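Side-chain contacts in nucleoprotein (Rift valley fever virus, PDB 3OV9), which encapsidates the viral genomic RNA, shielding it from nucleases, and forms ring-shaped hexamers needed for nucleocapsid formation: residues Glu191-Ala194 / Thr195-Gln198; Ala237-Ala240 / Tyr241-Ala245; Tyr161-Ala164 / Ile165-His169. All coordinates share one frame; numbering follows the deposited sequence.

Contact 1: residues Glu191-Ala194 / Thr195-Gln198; sequences EVAA and TFTQ
With chi1 at 67°, CG of Phe196 sits between its own backbone N and carbonyl carbon, a crowded position that folds the ring back over the preceding turn, above Ala193. The first torsion of Thr195, 73°, is of the same kind and turns OG1 back to Val192 O. The ring of Phe196 lies over the backbone of Ala193, whose CA stands 3.7 Å from the ring centroid in a CH-pi contact, 21° off the normal and displaced toward the rim. Ala193 CB reaches the far end of the ring, 3.9 Å from Phe196 CZ, and the single methyl of alanine lets the ring settle on the backbone CA. Val192 CG1 adds an apolar touch at CE2.

These groups mark a kink within helix 189-204, where the regular bonding lapses at the N of Thr195 and of Gln198. Val192 O instead accepts both N and OG1 of Thr195; the hydroxyl, 2.6 Å away, lies in the carbonyl plane, whereas the amide comes from above it. Ala193 O takes three donors: Thr197 N almost in line with the C=O bond, Phe196 N from above the plane, and Thr197 OG1 at 3.0 Å. Threonine suits both places, its hydroxyl able to reach a carbonyl of the previous turn. A water bridges the second break, donating to Ala194 O at 2.8 Å and accepting from Gln198 N at 3.0 Å. Thr195 probably binds RNA, as in related proteins, while Phe196 packs inward on Leu173 and Ser177 of helix 159-180.

Contact 2: residues Ala237-Ala240 / Tyr241-Ala245; sequences AAQA and YKTAA
Gln239 meets Lys242 and Thr243 on the outer side of the last turns of helix 232-243, where the chain runs out to its C terminus. The amide of Gln239 spans both neighbours: NE2 lies 3.8 Å from Lys242 CD, and OE1 is 3.7 Å from Thr243 CG2. Both are van der Waals contacts, in which the amide's polar atoms rest against the aliphatic carbons of its neighbours at an exposed surface. Gln239 and Lys242 cross at about a right angle. The bend of the glutamine at chi2, 62°, turns its amide toward the following turn, while the lysine runs extended beyond CG.

Beneath them the i to i+4 backbone bonds of the helix supply the frame. Tyr241 N donates to Ala237 O at 3.0 Å and Lys242 N to Ala238 O at 3.2 Å, but the next bond, Thr243 N to Gln239 O, has stretched to 3.4 Å and is weak.

On the side facing the bundle, the alanines are small enough for close approach to helix 159-180: Ala237 packs on Ala168, and Ala240 on Leu171. Tyr241 projects toward helix 189-204, and Lys189 makes a cation-pi contact with its ring as well as bonding to the carbonyls of Tyr241 and Ala244. Near the C-terminal end a water donates to Ala240 O at 2.7 Å and lies 3.2 Å from Thr243 OG1.

Contact 3: residues Tyr161-Ala164 / Ile165-His169; sequences YLRA and ILDAH
Tyr161 hands its carbonyl O to Ile165 N at 3.1 Å, one of a run of i to i+4 bonds in the regular alpha-helix 159-180, a member of the orthogonal helical bundle. Ile165 CG1 also rests 3.4 Å from Tyr161 O, and this branched side chain packs on Val234 of helix 232-243. The tyrosine ring leads away to the loop at Lys229 and Pro230.

Leu162 comes next, one turn before Leu166. Their side chains lie alongside each other and point the same way, with the two CD1 methyls 4.1 Å apart. Leu162 has CG anti to the backbone N (chi1 176°), which carries its branch forward toward the next turn. Leucine suits this ridge, since Leu162 meets Val153 while Leu166 meets Val204 of helix 189-204.

Arg163 and Asp167 also run side by side, but their contact is made by the arginine's aliphatic part: CG lies 3.5 Å from Asp167 OD2. The guanidinium bends off at chi3 (69°) to form a salt bridge with Asp160, leaving Arg163 NE 4.7 Å from Asp167 OD2. At that distance any attraction between the charges is probably weak.

Ala164 is buried against Met235 of helix 232-243, and its lone methyl lets that helix come close. Its carbonyl O receives Ala168 N at 2.9 Å, with Ala168 CB packed 3.3 Å from the same oxygen.

Along the chain the three contacts follow in series, contact 3 on helix 159-180, contact 1 on helix 189-204 and contact 2 on helix 232-243; each joins successive turns of a single helix, so none encloses a loop and none nests within or crosses another. In space they converge. Contact 3 packs directly on contact 2, with Ala238 CB 3.6 Å from Ala164 O and Tyr241 CB 3.4 Å from Asp167 O. Contact 2 in turn reaches contact 1, where Tyr241 OH lies against Ala193 and Phe196. Contacts 1 and 3 stay about 6 Å apart at their nearest atoms; helix 232-243 touches both.

Contact 1: residues Glu191-Ala194 / Thr195-Gln198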
ATOM      1  N   GLU A 191      -6.814 -16.154  16.358  1.00 36.66           N
ATOM      2  CA  GLU A 191      -7.224 -14.919  15.686  1.00 35.98           C
ATOM      3  C   GLU A 191      -8.622 -15.049  15.071  1.00 35.28           C
ATOM      4  O   GLU A 191      -9.403 -14.095  15.086  1.00 35.20           O
ATOM      5  CB  GLU A 191      -6.191 -14.497  14.635  1.00 36.15           C
ATOM      6  CG  GLU A 191      -4.911 -13.909  15.236  1.00 36.72           C
ATOM      7  CD  GLU A 191      -3.843 -13.585  14.200  1.00 37.57           C
ATOM      8  OE1 GLU A 191      -3.723 -14.321  13.197  1.00 37.56           O
ATOM      9  OE2 GLU A 191      -3.109 -12.593  14.401  1.00 38.16           O
ATOM     10  N   VAL A 192      -8.929 -16.232  14.542  1.00 34.38           N
ATOM     11  CA  VAL A 192     -10.265 -16.530  14.022  1.00 33.49           C
ATOM     12  C   VAL A 192     -11.263 -16.644  15.180  1.00 32.91           C
ATOM     13  O   VAL A 192     -12.391 -16.154  15.087  1.00 32.71           O
ATOM     14  CB  VAL A 192     -10.277 -17.816  13.148  1.00 33.54           C
ATOM     15  CG1 VAL A 192     -11.694 -18.163  12.695  1.00 33.40           C
ATOM     16  CG2 VAL A 192      -9.367 -17.651  11.934  1.00 33.53           C
ATOM     17  N   ALA A 193     -10.828 -17.275  16.272  1.00 32.07           N
ATOM     18  CA  ALA A 193     -11.645 -17.416  17.480  1.00 31.34           C
ATOM     19  C   ALA A 193     -12.068 -16.068  18.057  1.00 30.83           C
ATOM     20  O   ALA A 193     -13.173 -15.934  18.581  1.00 30.78           O
ATOM     21  CB  ALA A 193     -10.916 -18.240  18.531  1.00 31.37           C
ATOM     22  N   ALA A 194     -11.191 -15.074  17.941  1.00 30.15           N
ATOM     23  CA  ALA A 194     -11.471 -13.722  18.421  1.00 29.49           C
ATOM     24  C   ALA A 194     -12.654 -13.076  17.697  1.00 28.96           C
ATOM     25  O   ALA A 194     -13.254 -12.130  18.210  1.00 29.11           O
ATOM     26  CB  ALA A 194     -10.227 -12.846  18.305  1.00 29.52           C
ATOM     27  N   THR A 195     -12.987 -13.595  16.515  1.00 28.21           N
ATOM     28  CA  THR A 195     -14.087 -13.058  15.709  1.00 27.52           C
ATOM     29  C   THR A 195     -15.441 -13.712  16.005  1.00 26.85           C
ATOM     30  O   THR A 195     -16.484 -13.144  15.677  1.00 27.07           O
ATOM     31  CB  THR A 195     -13.808 -13.139  14.180  1.00 27.61           C
ATOM     32  OG1 THR A 195     -13.922 -14.495  13.728  1.00 27.88           O
ATOM     33  CG2 THR A 195     -12.425 -12.592  13.839  1.00 27.78           C
ATOM     34  N   PHE A 196     -15.431 -14.895  16.622  1.00 25.84           N
ATOM     35  CA  PHE A 196     -16.688 -15.598  16.892  1.00 24.85           C
ATOM     36  C   PHE A 196     -17.048 -15.836  18.363  1.00 24.35           C
ATOM     37  O   PHE A 196     -18.203 -16.137  18.662  1.00 24.16           O
ATOM     38  CB  PHE A 196     -16.811 -16.896  16.067  1.00 24.73           C
ATOM     39  CG  PHE A 196     -15.815 -17.977  16.429  1.00 24.55           C
ATOM     40  CD1 PHE A 196     -15.833 -18.587  17.684  1.00 24.07           C
ATOM     41  CD2 PHE A 196     -14.896 -18.430  15.485  1.00 24.56           C
ATOM     42  CE1 PHE A 196     -14.930 -19.601  18.005  1.00 24.07           C
ATOM     43  CE2 PHE A 196     -13.989 -19.447  15.793  1.00 24.28           C
ATOM     44  CZ  PHE A 196     -14.007 -20.034  17.057  1.00 24.48           C
ATOM     45  N   THR A 197     -16.084 -15.693  19.271  1.00 23.69           N
ATOM     46  CA  THR A 197     -16.317 -16.015  20.689  1.00 23.20           C
ATOM     47  C   THR A 197     -17.253 -15.041  21.415  1.00 22.63           C
ATOM     48  O   THR A 197     -18.007 -15.454  22.298  1.00 22.37           O
ATOM     49  CB  THR A 197     -15.001 -16.162  21.492  1.00 23.35           C
ATOM     50  OG1 THR A 197     -14.164 -15.024  21.259  1.00 24.01           O
ATOM     51  CG2 THR A 197     -14.259 -17.436  21.096  1.00 23.56           C
ATOM     52  N   GLN A 198     -17.209 -13.762  21.044  1.00 22.03           N
ATOM     53  CA  GLN A 198     -18.063 -12.751  21.678  1.00 21.45           C
ATOM     54  C   GLN A 198     -19.569 -12.985  21.430  1.00 20.76           C
ATOM     55  O   GLN A 198     -20.335 -13.048  22.394  1.00 20.72           O
ATOM     56  CB  GLN A 198     -17.630 -11.325  21.307  1.00 21.64           C
ATOM     57  CG  GLN A 198     -18.193 -10.244  22.226  1.00 22.12           C
ATOM     58  CD  GLN A 198     -17.555  -8.879  22.013  1.00 22.70           C
ATOM     59  OE1 GLN A 198     -17.363  -8.121  22.964  1.00 23.04           O
ATOM     60  NE2 GLN A 198     -17.236  -8.555  20.763  1.00 22.43           N
TER
HETATM   61  O   HOH W   1     -15.947 -12.273  18.757  1.00 33.79           O

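Contact 2: residues Ala237-Ala240 / Tyr241-Ala245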
ATOM      1  N   ALA A 237     -15.052 -34.140  18.762  1.00 18.73           N
ATOM      2  CA  ALA A 237     -14.947 -32.812  18.156  1.00 19.10           C
ATOM      3  C   ALA A 237     -14.226 -31.809  19.055  1.00 19.38           C
ATOM      4  O   ALA A 237     -13.508 -30.939  18.561  1.00 19.38           O
ATOM      5  CB  ALA A 237     -16.320 -32.295  17.757  1.00 19.00           C
ATOM      6  N   ALA A 238     -14.416 -31.936  20.369  1.00 19.71           N
ATOM      7  CA  ALA A 238     -13.719 -31.088  21.338  1.00 20.35           C
ATOM      8  C   ALA A 238     -12.211 -31.318  21.275  1.00 20.80           C
ATOM      9  O   ALA A 238     -11.430 -30.362  21.286  1.00 20.92           O
ATOM     10  CB  ALA A 238     -14.245 -31.340  22.753  1.00 20.10           C
ATOM     11  N   GLN A 239     -11.816 -32.589  21.198  1.00 21.60           N
ATOM     12  CA  GLN A 239     -10.414 -32.973  21.056  1.00 22.43           C
ATOM     13  C   GLN A 239      -9.846 -32.480  19.723  1.00 22.83           C
ATOM     14  O   GLN A 239      -8.713 -31.997  19.668  1.00 22.97           O
ATOM     15  CB  GLN A 239     -10.258 -34.495  21.204  1.00 22.53           C
ATOM     16  CG  GLN A 239      -8.871 -35.067  20.858  1.00 23.07           C
ATOM     17  CD  GLN A 239      -7.744 -34.546  21.746  1.00 23.80           C
ATOM     18  OE1 GLN A 239      -6.603 -34.417  21.299  1.00 25.20           O
ATOM     19  NE2 GLN A 239      -8.054 -34.257  23.003  1.00 24.40           N
ATOM     20  N   ALA A 240     -10.643 -32.588  18.663  1.00 23.33           N
ATOM     21  CA  ALA A 240     -10.251 -32.091  17.343  1.00 23.88           C
ATOM     22  C   ALA A 240      -9.984 -30.582  17.343  1.00 24.37           C
ATOM     23  O   ALA A 240      -9.059 -30.116  16.676  1.00 24.43           O
ATOM     24  CB  ALA A 240     -11.294 -32.459  16.293  1.00 23.81           C
ATOM     25  N   TYR A 241     -10.780 -29.825  18.099  1.00 24.87           N
ATOM     26  CA  TYR A 241     -10.582 -28.376  18.218  1.00 25.55           C
ATOM     27  C   TYR A 241      -9.284 -28.019  18.946  1.00 26.11           C
ATOM     28  O   TYR A 241      -8.614 -27.048  18.584  1.00 26.26           O
ATOM     29  CB  TYR A 241     -11.780 -27.699  18.896  1.00 25.44           C
ATOM     30  CG  TYR A 241     -11.669 -26.188  18.958  1.00 25.21           C
ATOM     31  CD1 TYR A 241     -11.756 -25.415  17.798  1.00 24.83           C
ATOM     32  CD2 TYR A 241     -11.474 -25.530  20.174  1.00 25.14           C
ATOM     33  CE1 TYR A 241     -11.649 -24.030  17.846  1.00 24.86           C
ATOM     34  CE2 TYR A 241     -11.367 -24.141  20.232  1.00 25.40           C
ATOM     35  CZ  TYR A 241     -11.457 -23.401  19.064  1.00 25.02           C
ATOM     36  OH  TYR A 241     -11.354 -22.030  19.112  1.00 25.55           O
ATOM     37  N   LYS A 242      -8.942 -28.804  19.968  1.00 26.81           N
ATOM     38  CA  LYS A 242      -7.702 -28.621  20.728  1.00 27.69           C
ATOM     39  C   LYS A 242      -6.467 -28.671  19.833  1.00 27.99           C
ATOM     40  O   LYS A 242      -5.559 -27.851  19.974  1.00 28.09           O
ATOM     41  CB  LYS A 242      -7.576 -29.684  21.823  1.00 27.78           C
ATOM     42  CG  LYS A 242      -8.355 -29.388  23.088  1.00 28.71           C
ATOM     43  CD  LYS A 242      -8.567 -30.652  23.902  1.00 30.12           C
ATOM     44  CE  LYS A 242      -9.447 -30.389  25.111  1.00 30.53           C
ATOM     45  NZ  LYS A 242      -9.718 -31.644  25.865  1.00 31.89           N
ATOM     46  N   THR A 243      -6.451 -29.632  18.911  1.00 28.42           N
ATOM     47  CA  THR A 243      -5.291 -29.871  18.051  1.00 28.92           C
ATOM     48  C   THR A 243      -5.415 -29.194  16.680  1.00 29.12           C
ATOM     49  O   THR A 243      -4.500 -29.274  15.856  1.00 29.21           O
ATOM     50  CB  THR A 243      -5.019 -31.388  17.875  1.00 28.96           C
ATOM     51  OG1 THR A 243      -6.181 -32.029  17.337  1.00 29.12           O
ATOM     52  CG2 THR A 243      -4.669 -32.033  19.214  1.00 29.33           C
ATOM     53  N   ALA A 244      -6.541 -28.517  16.452  1.00 29.29           N
ATOM     54  CA  ALA A 244      -6.796 -27.815  15.193  1.00 29.62           C
ATOM     55  C   ALA A 244      -5.879 -26.608  15.014  1.00 29.85           C
ATOM     56  O   ALA A 244      -5.424 -26.012  15.992  1.00 29.92           O
ATOM     57  CB  ALA A 244      -8.257 -27.388  15.107  1.00 29.51           C
ATOM     58  N   ALA A 245      -5.612 -26.259  13.757  1.00 30.23           N
ATOM     59  CA  ALA A 245      -4.773 -25.111  13.421  1.00 30.54           C
ATOM     60  C   ALA A 245      -5.533 -24.091  12.576  1.00 30.68           C
ATOM     61  O   ALA A 245      -6.562 -24.404  11.976  1.00 30.87           O
ATOM     62  CB  ALA A 245      -3.508 -25.568  12.701  1.00 30.59           C
ATOM     63  OXT ALA A 245      -5.142 -22.927  12.473  1.00 30.75           O
TER
HETATM   64  O   HOH W   2      -7.730 -31.155  14.626  1.00 39.29           O

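Contact 3: residues Tyr161-Ala164 / Ile165-His169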
ATOM      1  N   TYR A 161     -18.152 -30.450  30.984  1.00 22.91           N
ATOM      2  CA  TYR A 161     -19.170 -30.771  29.986  1.00 22.45           C
ATOM      3  C   TYR A 161     -19.495 -29.557  29.117  1.00 21.99           C
ATOM      4  O   TYR A 161     -19.657 -29.682  27.901  1.00 21.67           O
ATOM      5  CB  TYR A 161     -20.450 -31.299  30.645  1.00 22.72           C
ATOM      6  CG  TYR A 161     -20.302 -32.581  31.449  1.00 23.51           C
ATOM      7  CD1 TYR A 161     -19.172 -33.397  31.324  1.00 24.55           C
ATOM      8  CD2 TYR A 161     -21.315 -32.994  32.311  1.00 24.68           C
ATOM      9  CE1 TYR A 161     -19.052 -34.576  32.055  1.00 25.37           C
ATOM     10  CE2 TYR A 161     -21.205 -34.170  33.046  1.00 25.32           C
ATOM     11  CZ  TYR A 161     -20.073 -34.955  32.911  1.00 25.56           C
ATOM     12  OH  TYR A 161     -19.964 -36.119  33.635  1.00 26.71           O
ATOM     13  N   LEU A 162     -19.591 -28.392  29.754  1.00 21.47           N
ATOM     14  CA  LEU A 162     -19.829 -27.130  29.054  1.00 20.98           C
ATOM     15  C   LEU A 162     -18.685 -26.814  28.092  1.00 20.91           C
ATOM     16  O   LEU A 162     -18.922 -26.460  26.934  1.00 20.69           O
ATOM     17  CB  LEU A 162     -20.020 -25.986  30.061  1.00 20.93           C
ATOM     18  CG  LEU A 162     -20.197 -24.554  29.544  1.00 20.43           C
ATOM     19  CD1 LEU A 162     -21.433 -24.425  28.668  1.00 19.46           C
ATOM     20  CD2 LEU A 162     -20.262 -23.573  30.708  1.00 19.76           C
ATOM     21  N   ARG A 163     -17.452 -26.952  28.582  1.00 20.78           N
ATOM     22  CA  ARG A 163     -16.251 -26.705  27.785  1.00 20.81           C
ATOM     23  C   ARG A 163     -16.210 -27.605  26.549  1.00 20.37           C
ATOM     24  O   ARG A 163     -15.885 -27.140  25.453  1.00 20.29           O
ATOM     25  CB  ARG A 163     -14.985 -26.891  28.634  1.00 21.06           C
ATOM     26  CG  ARG A 163     -13.688 -26.489  27.932  1.00 22.64           C
ATOM     27  CD  ARG A 163     -12.480 -26.531  28.867  1.00 25.23           C
ATOM     28  NE  ARG A 163     -12.108 -27.890  29.260  1.00 27.88           N
ATOM     29  CZ  ARG A 163     -12.268 -28.397  30.481  1.00 28.67           C
ATOM     30  NH1 ARG A 163     -12.793 -27.660  31.452  1.00 29.39           N
ATOM     31  NH2 ARG A 163     -11.898 -29.645  30.734  1.00 29.62           N
ATOM     32  N   ALA A 164     -16.549 -28.880  26.734  1.00 19.85           N
ATOM     33  CA  ALA A 164     -16.581 -29.848  25.634  1.00 19.38           C
ATOM     34  C   ALA A 164     -17.600 -29.460  24.565  1.00 18.87           C
ATOM     35  O   ALA A 164     -17.300 -29.517  23.369  1.00 18.93           O
ATOM     36  CB  ALA A 164     -16.865 -31.251  26.160  1.00 19.48           C
ATOM     37  N   ILE A 165     -18.797 -29.068  25.001  1.00 18.31           N
ATOM     38  CA  ILE A 165     -19.862 -28.625  24.094  1.00 17.70           C
ATOM     39  C   ILE A 165     -19.407 -27.420  23.268  1.00 17.51           C
ATOM     40  O   ILE A 165     -19.589 -27.394  22.048  1.00 17.30           O
ATOM     41  CB  ILE A 165     -21.183 -28.304  24.868  1.00 17.51           C
ATOM     42  CG1 ILE A 165     -21.874 -29.594  25.341  1.00 17.43           C
ATOM     43  CG2 ILE A 165     -22.139 -27.430  24.035  1.00 17.32           C
ATOM     44  CD1 ILE A 165     -22.557 -30.421  24.247  1.00 17.22           C
ATOM     45  N   LEU A 166     -18.798 -26.444  23.939  1.00 17.43           N
ATOM     46  CA  LEU A 166     -18.355 -25.212  23.288  1.00 17.60           C
ATOM     47  C   LEU A 166     -17.143 -25.416  22.381  1.00 17.70           C
ATOM     48  O   LEU A 166     -17.097 -24.857  21.287  1.00 17.82           O
ATOM     49  CB  LEU A 166     -18.100 -24.102  24.315  1.00 17.77           C
ATOM     50  CG  LEU A 166     -19.346 -23.546  25.018  1.00 18.02           C
ATOM     51  CD1 LEU A 166     -18.968 -22.474  26.028  1.00 18.33           C
ATOM     52  CD2 LEU A 166     -20.369 -23.004  24.019  1.00 18.86           C
ATOM     53  N   ASP A 167     -16.183 -26.228  22.826  1.00 17.84           N
ATOM     54  CA  ASP A 167     -15.019 -26.576  22.005  1.00 17.86           C
ATOM     55  C   ASP A 167     -15.450 -27.308  20.731  1.00 17.59           C
ATOM     56  O   ASP A 167     -14.973 -26.989  19.638  1.00 17.64           O
ATOM     57  CB  ASP A 167     -14.015 -27.429  22.793  1.00 18.25           C
ATOM     58  CG  ASP A 167     -13.225 -26.626  23.827  1.00 19.35           C
ATOM     59  OD1 ASP A 167     -13.265 -25.377  23.810  1.00 21.33           O
ATOM     60  OD2 ASP A 167     -12.546 -27.260  24.661  1.00 21.30           O
ATOM     61  N   ALA A 168     -16.360 -28.274  20.877  1.00 17.23           N
ATOM     62  CA  ALA A 168     -16.910 -29.016  19.738  1.00 17.03           C
ATOM     63  C   ALA A 168     -17.594 -28.085  18.736  1.00 17.05           C
ATOM     64  O   ALA A 168     -17.376 -28.199  17.530  1.00 16.71           O
ATOM     65  CB  ALA A 168     -17.880 -30.095  20.212  1.00 17.03           C
ATOM     66  N   HIS A 169     -18.415 -27.169  19.248  1.00 17.06           N
ATOM     67  CA  HIS A 169     -19.093 -26.156  18.434  1.00 17.19           C
ATOM     68  C   HIS A 169     -18.083 -25.218  17.769  1.00 17.67           C
ATOM     69  O   HIS A 169     -18.259 -24.829  16.611  1.00 17.87           O
ATOM     70  CB  HIS A 169     -20.089 -25.372  19.306  1.00 16.76           C
ATOM     71  CG  HIS A 169     -20.761 -24.223  18.610  1.00 16.17           C
ATOM     72  ND1 HIS A 169     -21.442 -24.359  17.419  1.00 14.99           N
ATOM     73  CD2 HIS A 169     -20.881 -22.922  18.964  1.00 14.93           C
ATOM     74  CE1 HIS A 169     -21.939 -23.188  17.062  1.00 14.83           C
ATOM     75  NE2 HIS A 169     -21.612 -22.298  17.982  1.00 15.70           N
TER